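Local coordinates for Endonuclease/exonuclease/phosphatase (Beutenbergia cavernae DSM 12333, PDB 4RUW), which belongs to the endonuclease/exonuclease/phosphatase family of DNase I-like proteins and carries a bound zinc ion, its precise role being unassigned, at residues V93-H107 with H137-V151. Numbering follows the deposited sequence.
Sequences VLNEVHRDAPGPGSH and HEGAVLPGSSNGNVV. With ZN (zinc ion), chain B.
His-98, Asp-100 and His-107 meet His-137 around a zinc ion where two antiparallel strands of a DNase I-like sheet run out into loops, a worked example of a metal joining a strand end and its loop to a hairpin some thirty residues further on. Strands 93-95 and 146-151 pair at 164°, and a beta bulge between Leu-94 and Val-97 shifts the register by one residue. Beyond it, Gly-148 N still donates to Val-97 O (2.8 Å).

Asp-100 can be followed outward. Its CB lies 4.2 Å from Ser-145 CA, and CG stands beside the backbone N (chi1 -61°), which places the carboxylate between Ser-146 N and the zinc. There the two oxygens divide the work: OD1 accepts from Ser-146 N at 3.0 Å, nearly in line with its C-O bond, while OD2 binds zinc at 1.9 Å and takes the His-107 N-H on its anti lone pair. The carboxylate is thus fixed in rotation by N-H groups of both segments and by the zinc.

His-137 approaches from the opposite direction, its ring steeply inclined to that carboxylate (84°) and NE2 2.0 Å from zinc. On the far side of this ring, ND1 donates to Leu-135 O, which probably orients NE2 toward the metal. The ring meets His-98 and His-107 rim to rim, and Leu-142 lies over one face, its CD2 3.6 Å above the ring plane, over its centre.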
ATOM      1  N   VAL A  93       4.453   9.573  -3.883  1.00 11.91           N
ATOM      2  CA  VAL A  93       4.024   9.825  -2.522  1.00 11.64           C
ATOM      3  C   VAL A  93       5.263   9.744  -1.640  1.00 10.83           C
ATOM      4  O   VAL A  93       6.016   8.768  -1.717  1.00 11.95           O
ATOM      5  CB  VAL A  93       2.989   8.769  -2.083  1.00 12.68           C
ATOM      6  CG1 VAL A  93       2.808   8.793  -0.570  1.00 14.23           C
ATOM      7  CG2 VAL A  93       1.669   8.979  -2.832  1.00 14.36           C
ATOM      8  N   LEU A  94       5.491  10.778  -0.835  1.00 11.09           N
ATOM      9  CA  LEU A  94       6.621  10.814   0.085  1.00 11.42           C
ATOM     10  C   LEU A  94       6.139  10.916   1.526  1.00 11.92           C
ATOM     11  O   LEU A  94       5.226  11.691   1.834  1.00 13.02           O
ATOM     12  CB  LEU A  94       7.525  12.003  -0.219  1.00 12.51           C
ATOM     13  CG  LEU A  94       8.079  12.075  -1.640  1.00 12.74           C
ATOM     14  CD1 LEU A  94       8.884  13.358  -1.841  1.00 15.53           C
ATOM     15  CD2 LEU A  94       8.915  10.849  -1.980  1.00 12.49           C
ATOM     16  N   ASN A  95       6.747  10.121   2.402  1.00 10.96           N
ATOM     17  CA  ASN A  95       6.533  10.227   3.842  1.00 11.36           C
ATOM     18  C   ASN A  95       7.771  10.815   4.510  1.00 10.95           C
ATOM     19  O   ASN A  95       8.886  10.710   3.963  1.00 11.97           O
ATOM     20  CB  ASN A  95       6.257   8.854   4.477  1.00 11.97           C
ATOM     21  CG  ASN A  95       5.112   8.093   3.815  1.00 12.30           C
ATOM     22  OD1 ASN A  95       5.232   6.899   3.567  1.00 13.57           O
ATOM     23  ND2 ASN A  95       3.990   8.763   3.571  1.00 12.41           N
ATOM     24  N   GLU A  96       7.585  11.411   5.684  0.53 11.69           N
ATOM     25  CA  GLU A  96       8.677  11.973   6.477  0.53 12.28           C
ATOM     26  C   GLU A  96       9.376  13.124   5.761  0.53 11.75           C
ATOM     27  O   GLU A  96      10.601  13.158   5.641  0.53 12.34           O
ATOM     28  CB  GLU A  96       9.671  10.891   6.897  0.53 13.85           C
ATOM     29  CG  GLU A  96       9.101   9.903   7.896  0.53 16.11           C
ATOM     30  CD  GLU A  96       8.699  10.573   9.196  0.53 18.94           C
ATOM     31  OE1 GLU A  96       9.589  11.117   9.883  0.53 19.13           O
ATOM     32  OE2 GLU A  96       7.493  10.567   9.526  0.53 19.88           O
ATOM     33  N   VAL A  97       8.573  14.079   5.305  1.00 12.13           N
ATOM     34  CA  VAL A  97       9.069  15.299   4.713  1.00 12.51           C
ATOM     35  C   VAL A  97       8.777  16.422   5.704  1.00 12.87           C
ATOM     36  O   VAL A  97       7.621  16.626   6.083  1.00 13.80           O
ATOM     37  CB  VAL A  97       8.362  15.598   3.361  1.00 12.60           C
ATOM     38  CG1 VAL A  97       8.984  16.824   2.708  1.00 14.46           C
ATOM     39  CG2 VAL A  97       8.410  14.396   2.428  1.00 14.01           C
ATOM     40  N   HIS A  98       9.818  17.122   6.152  1.00 13.01           N
ATOM     41  CA  HIS A  98       9.630  18.181   7.142  1.00 13.68           C
ATOM     42  C   HIS A  98       9.527  19.556   6.509  1.00 13.44           C
ATOM     43  O   HIS A  98      10.095  19.825   5.446  1.00 15.08           O
ATOM     44  CB  HIS A  98      10.741  18.193   8.200  1.00 13.64           C
ATOM     45  CG  HIS A  98      10.551  17.162   9.271  1.00 13.89           C
ATOM     46  ND1 HIS A  98      11.212  17.237  10.484  1.00 14.92           N
ATOM     47  CD2 HIS A  98       9.781  16.053   9.302  1.00 14.41           C
ATOM     48  CE1 HIS A  98      10.833  16.191  11.222  1.00 14.58           C
ATOM     49  NE2 HIS A  98       9.981  15.468  10.532  1.00 15.41           N
ATOM     50  N   ARG A  99       8.783  20.426   7.178  1.00 14.90           N
ATOM     51  CA  ARG A  99       8.776  21.827   6.834  1.00 15.87           C
ATOM     52  C   ARG A  99       8.987  22.566   8.147  1.00 16.14           C
ATOM     53  O   ARG A  99       8.051  22.749   8.933  1.00 16.70           O
ATOM     54  CB  ARG A  99       7.463  22.210   6.152  1.00 17.97           C
ATOM     55  CG  ARG A  99       7.409  23.662   5.716  1.00 21.15           C
ATOM     56  CD  ARG A  99       6.530  23.851   4.498  1.00 25.53           C
ATOM     57  NE  ARG A  99       5.108  23.777   4.809  1.00 28.09           N
ATOM     58  CZ  ARG A  99       4.147  23.808   3.889  1.00 30.48           C
ATOM     59  NH1 ARG A  99       4.460  23.896   2.603  1.00 31.40           N
ATOM     60  NH2 ARG A  99       2.874  23.744   4.246  1.00 31.58           N
ATOM     61  N   ASP A 100      10.240  22.942   8.400  1.00 16.52           N
ATOM     62  CA  ASP A 100      10.669  23.440   9.709  1.00 16.98           C
ATOM     63  C   ASP A 100      11.144  24.881   9.645  1.00 18.72           C
ATOM     64  O   ASP A 100      11.844  25.263   8.709  1.00 20.21           O
ATOM     65  CB  ASP A 100      11.867  22.649  10.242  1.00 17.42           C
ATOM     66  CG  ASP A 100      11.590  21.180  10.457  1.00 15.37           C
ATOM     67  OD1 ASP A 100      10.416  20.759  10.637  1.00 15.74           O
ATOM     68  OD2 ASP A 100      12.591  20.426  10.462  1.00 16.07           O
ATOM     69  N   ALA A 101      10.806  25.657  10.672  1.00 19.67           N
ATOM     70  CA  ALA A 101      11.420  26.958  10.909  1.00 20.49           C
ATOM     71  C   ALA A 101      12.879  26.738  11.347  1.00 19.92           C
ATOM     72  O   ALA A 101      13.252  25.628  11.708  1.00 19.23           O
ATOM     73  CB  ALA A 101      10.633  27.699  11.992  1.00 22.36           C
ATOM     74  N   PRO A 102      13.713  27.794  11.319  1.00 21.84           N
ATOM     75  CA  PRO A 102      15.102  27.631  11.767  1.00 22.84           C
ATOM     76  C   PRO A 102      15.218  27.276  13.246  1.00 22.45           C
ATOM     77  O   PRO A 102      14.356  27.656  14.041  1.00 24.23           O
ATOM     78  CB  PRO A 102      15.714  29.014  11.517  1.00 23.03           C
ATOM     79  CG  PRO A 102      14.897  29.592  10.435  1.00 23.64           C
ATOM     80  CD  PRO A 102      13.494  29.106  10.687  1.00 23.59           C
ATOM     81  N   GLY A 103      16.276  26.557  13.601  1.00 22.42           N
ATOM     82  CA  GLY A 103      16.521  26.159  14.973  1.00 22.13           C
ATOM     83  C   GLY A 103      17.408  24.933  15.011  1.00 22.72           C
ATOM     84  O   GLY A 103      17.709  24.358  13.964  1.00 22.68           O
ATOM     85  N   PRO A 104      17.826  24.519  16.211  1.00 23.70           N
ATOM     86  CA  PRO A 104      18.726  23.365  16.337  1.00 24.23           C
ATOM     87  C   PRO A 104      18.128  22.102  15.725  1.00 24.50           C
ATOM     88  O   PRO A 104      17.079  21.624  16.161  1.00 24.85           O
ATOM     89  CB  PRO A 104      18.914  23.215  17.855  1.00 25.75           C
ATOM     90  CG  PRO A 104      17.844  24.046  18.484  1.00 27.05           C
ATOM     91  CD  PRO A 104      17.517  25.134  17.514  1.00 24.82           C
ATOM     92  N   GLY A 105      18.785  21.591  14.691  1.00 24.59           N
ATOM     93  CA  GLY A 105      18.350  20.371  14.041  1.00 23.28           C
ATOM     94  C   GLY A 105      17.301  20.553  12.966  1.00 21.96           C
ATOM     95  O   GLY A 105      16.821  19.572  12.406  1.00 22.39           O
ATOM     96  N   SER A 106      16.950  21.798  12.663  1.00 19.92           N
ATOM     97  CA  SER A 106      15.925  22.065  11.650  1.00 19.85           C
ATOM     98  C   SER A 106      16.273  21.457  10.294  1.00 20.05           C
ATOM     99  O   SER A 106      17.444  21.406   9.925  1.00 23.10           O
ATOM    100  CB  SER A 106      15.708  23.568  11.502  1.00 20.70           C
ATOM    101  OG  SER A 106      14.850  23.858  10.413  1.00 19.50           O
ATOM    102  N   HIS A 107      15.253  20.999   9.568  1.00 18.41           N
ATOM    103  CA  HIS A 107      15.410  20.443   8.227  1.00 17.76           C
ATOM    104  C   HIS A 107      15.071  21.459   7.142  1.00 18.60           C
ATOM    105  O   HIS A 107      15.134  21.151   5.951  1.00 19.91           O
ATOM    106  CB  HIS A 107      14.502  19.220   8.060  1.00 17.49           C
ATOM    107  CG  HIS A 107      14.889  18.063   8.927  1.00 17.60           C
ATOM    108  ND1 HIS A 107      14.288  17.811  10.146  1.00 16.81           N
ATOM    109  CD2 HIS A 107      15.828  17.101   8.764  1.00 18.75           C
ATOM    110  CE1 HIS A 107      14.843  16.738  10.690  1.00 18.48           C
ATOM    111  NE2 HIS A 107      15.788  16.298   9.875  1.00 18.67           N
ATOM    112  N   HIS A 137      13.673  17.408  17.853  1.00 23.71           N
ATOM    113  CA  HIS A 137      14.826  17.414  16.963  1.00 23.99           C
ATOM    114  C   HIS A 137      16.048  17.500  17.864  1.00 27.14           C
ATOM    115  O   HIS A 137      16.154  18.427  18.663  1.00 27.41           O
ATOM    116  CB  HIS A 137      14.807  18.647  16.058  1.00 21.66           C
ATOM    117  CG  HIS A 137      13.841  18.568  14.915  1.00 19.22           C
ATOM    118  ND1 HIS A 137      12.470  18.538  15.090  1.00 18.34           N
ATOM    119  CD2 HIS A 137      14.046  18.548  13.575  1.00 18.29           C
ATOM    120  CE1 HIS A 137      11.882  18.491  13.906  1.00 17.02           C
ATOM    121  NE2 HIS A 137      12.814  18.490  12.966  1.00 17.41           N
ATOM    122  N   GLU A 138      16.938  16.546  17.762  1.00 29.25           N
ATOM    123  CA  GLU A 138      18.175  16.552  18.555  1.00 33.04           C
ATOM    124  C   GLU A 138      17.858  16.593  20.063  1.00 34.08           C
ATOM    125  O   GLU A 138      18.501  17.273  20.807  1.00 35.23           O
ATOM    126  CB  GLU A 138      19.099  17.697  18.112  1.00 35.19           C
ATOM    127  CG  GLU A 138      19.761  17.524  16.742  1.00 38.03           C
ATOM    128  CD  GLU A 138      20.597  18.716  16.279  1.00 40.02           C
ATOM    129  OE1 GLU A 138      21.222  18.632  15.227  1.00 40.84           O
ATOM    130  OE2 GLU A 138      20.616  19.758  16.938  1.00 41.13           O
ATOM    131  N   GLY A 139      16.870  15.827  20.487  1.00 33.63           N
ATOM    132  CA  GLY A 139      16.591  15.658  21.902  1.00 33.63           C
ATOM    133  C   GLY A 139      15.732  16.731  22.543  1.00 33.34           C
ATOM    134  O   GLY A 139      15.571  16.757  23.765  1.00 34.60           O
ATOM    135  N   ALA A 140      15.176  17.620  21.730  1.00 30.60           N
ATOM    136  CA  ALA A 140      14.306  18.669  22.247  1.00 29.02           C
ATOM    137  C   ALA A 140      13.266  19.080  21.216  1.00 27.32           C
ATOM    138  O   ALA A 140      13.536  19.073  20.016  1.00 27.50           O
ATOM    139  CB  ALA A 140      15.124  19.874  22.684  1.00 29.90           C
ATOM    140  N   VAL A 141      12.078  19.438  21.692  1.00 26.81           N
ATOM    141  CA  VAL A 141      11.023  19.943  20.823  1.00 25.77           C
ATOM    142  C   VAL A 141      11.528  21.163  20.067  1.00 24.14           C
ATOM    143  O   VAL A 141      12.072  22.090  20.665  1.00 25.13           O
ATOM    144  CB  VAL A 141       9.759  20.313  21.631  1.00 26.78           C
ATOM    145  CG1 VAL A 141       8.785  21.127  20.790  1.00 26.68           C
ATOM    146  CG2 VAL A 141       9.091  19.057  22.168  1.00 27.91           C
ATOM    147  N   LEU A 142      11.372  21.142  18.747  1.00 23.03           N
ATOM    148  CA  LEU A 142      11.778  22.261  17.913  1.00 21.43           C
ATOM    149  C   LEU A 142      10.549  23.071  17.540  1.00 21.71           C
ATOM    150  O   LEU A 142       9.715  22.613  16.763  1.00 20.63           O
ATOM    151  CB  LEU A 142      12.487  21.760  16.653  1.00 21.55           C
ATOM    152  CG  LEU A 142      12.920  22.829  15.649  1.00 22.29           C
ATOM    153  CD1 LEU A 142      13.891  23.818  16.289  1.00 23.61           C
ATOM    154  CD2 LEU A 142      13.527  22.190  14.397  1.00 22.65           C
ATOM    155  N   PRO A 143      10.418  24.273  18.117  1.00 23.29           N
ATOM    156  CA  PRO A 143       9.275  25.130  17.783  1.00 23.58           C
ATOM    157  C   PRO A 143       9.225  25.436  16.291  1.00 22.88           C
ATOM    158  O   PRO A 143      10.264  25.659  15.669  1.00 23.41           O
ATOM    159  CB  PRO A 143       9.550  26.401  18.591  1.00 25.59           C
ATOM    160  CG  PRO A 143      10.392  25.937  19.736  1.00 26.62           C
ATOM    161  CD  PRO A 143      11.270  24.869  19.162  1.00 25.36           C
ATOM    162  N   GLY A 144       8.030  25.408  15.715  1.00 21.55           N
ATOM    163  CA  GLY A 144       7.866  25.746  14.318  1.00 20.20           C
ATOM    164  C   GLY A 144       8.229  24.625  13.360  1.00 18.73           C
ATOM    165  O   GLY A 144       8.295  24.847  12.151  1.00 19.73           O
ATOM    166  N   SER A 145       8.467  23.425  13.884  1.00 17.12           N
ATOM    167  CA  SER A 145       8.747  22.284  13.020  1.00 16.50           C
ATOM    168  C   SER A 145       7.451  21.590  12.609  1.00 15.37           C
ATOM    169  O   SER A 145       6.417  21.735  13.259  1.00 16.53           O
ATOM    170  CB  SER A 145       9.690  21.300  13.714  1.00 17.45           C
ATOM    171  OG  SER A 145       9.130  20.795  14.916  1.00 18.00           O
ATOM    172  N   SER A 146       7.504  20.837  11.524  1.00 15.03           N
ATOM    173  CA  SER A 146       6.342  20.071  11.101  1.00 14.35           C
ATOM    174  C   SER A 146       6.745  18.925  10.204  1.00 13.83           C
ATOM    175  O   SER A 146       7.773  18.980   9.533  1.00 14.76           O
ATOM    176  CB  SER A 146       5.328  20.953  10.370  1.00 16.30           C
ATOM    177  OG  SER A 146       5.775  21.313   9.077  1.00 16.75           O
ATOM    178  N   ASN A 147       5.928  17.880  10.225  1.00 13.65           N
ATOM    179  CA  ASN A 147       6.065  16.762   9.313  1.00 12.82           C
ATOM    180  C   ASN A 147       4.845  16.689   8.415  1.00 12.55           C
ATOM    181  O   ASN A 147       3.732  17.026   8.835  1.00 13.57           O
ATOM    182  CB  ASN A 147       6.203  15.446  10.075  1.00 13.55           C
ATOM    183  CG  ASN A 147       6.405  14.272   9.144  1.00 14.31           C
ATOM    184  OD1 ASN A 147       7.471  14.113   8.577  1.00 16.31           O
ATOM    185  ND2 ASN A 147       5.358  13.485   8.931  1.00 16.20           N
ATOM    186  N   GLY A 148       5.050  16.243   7.182  1.00 13.04           N
ATOM    187  CA  GLY A 148       3.949  16.000   6.277  1.00 13.78           C
ATOM    188  C   GLY A 148       4.156  14.791   5.383  1.00 12.58           C
ATOM    189  O   GLY A 148       5.278  14.275   5.242  1.00 13.22           O
ATOM    190  N   ASN A 149       3.054  14.335   4.794  1.00 11.86           N
ATOM    191  CA  ASN A 149       3.087  13.488   3.614  1.00 11.70           C
ATOM    192  C   ASN A 149       2.994  14.389   2.394  1.00 11.74           C
ATOM    193  O   ASN A 149       2.326  15.416   2.446  1.00 13.91           O
ATOM    194  CB  ASN A 149       1.929  12.503   3.656  1.00 11.96           C
ATOM    195  CG  ASN A 149       1.993  11.613   4.864  1.00 11.48           C
ATOM    196  OD1 ASN A 149       3.030  10.997   5.130  1.00 12.49           O
ATOM    197  ND2 ASN A 149       0.906  11.552   5.623  1.00 12.39           N
ATOM    198  N   VAL A 150       3.689  14.028   1.320  1.00 11.92           N
ATOM    199  CA  VAL A 150       3.726  14.861   0.125  1.00 12.23           C
ATOM    200  C   VAL A 150       3.313  14.059  -1.096  1.00 11.92           C
ATOM    201  O   VAL A 150       3.655  12.882  -1.208  1.00 13.08           O
ATOM    202  CB  VAL A 150       5.147  15.456  -0.074  1.00 13.33           C
ATOM    203  CG1 VAL A 150       5.333  16.039  -1.476  1.00 15.25           C
ATOM    204  CG2 VAL A 150       5.447  16.496   1.005  1.00 14.58           C
ATOM    205  N   VAL A 151       2.544  14.687  -1.981  1.00 12.00           N
ATOM    206  CA  VAL A 151       2.326  14.158  -3.318  1.00 12.56           C
ATOM    207  C   VAL A 151       3.011  15.092  -4.303  1.00 12.07           C
ATOM    208  O   VAL A 151       2.786  16.301  -4.262  1.00 13.62           O
ATOM    209  CB  VAL A 151       0.827  14.039  -3.663  1.00 13.07           C
ATOM    210  CG1 VAL A 151       0.644  13.639  -5.139  1.00 14.00           C
ATOM    211  CG2 VAL A 151       0.152  13.029  -2.746  1.00 13.66           C
TER
HETATM  212 ZN    ZN B 501      12.582  18.587  10.984  1.00 15.88          ZN
HETATM  213  O   HOH W   1       5.012  11.067   7.099  1.00 13.76           O
HETATM  214  O   HOH W   2       4.245  23.325   7.921  1.00 27.00           O
HETATM  215  O   HOH W   3      11.381  24.333  13.242  1.00 24.51           O
HETATM  216  O   HOH W   4      12.629  27.016  16.128  1.00 29.17           O
HETATM  217  O   HOH W   5      15.891  21.022  18.554  1.00 31.05           O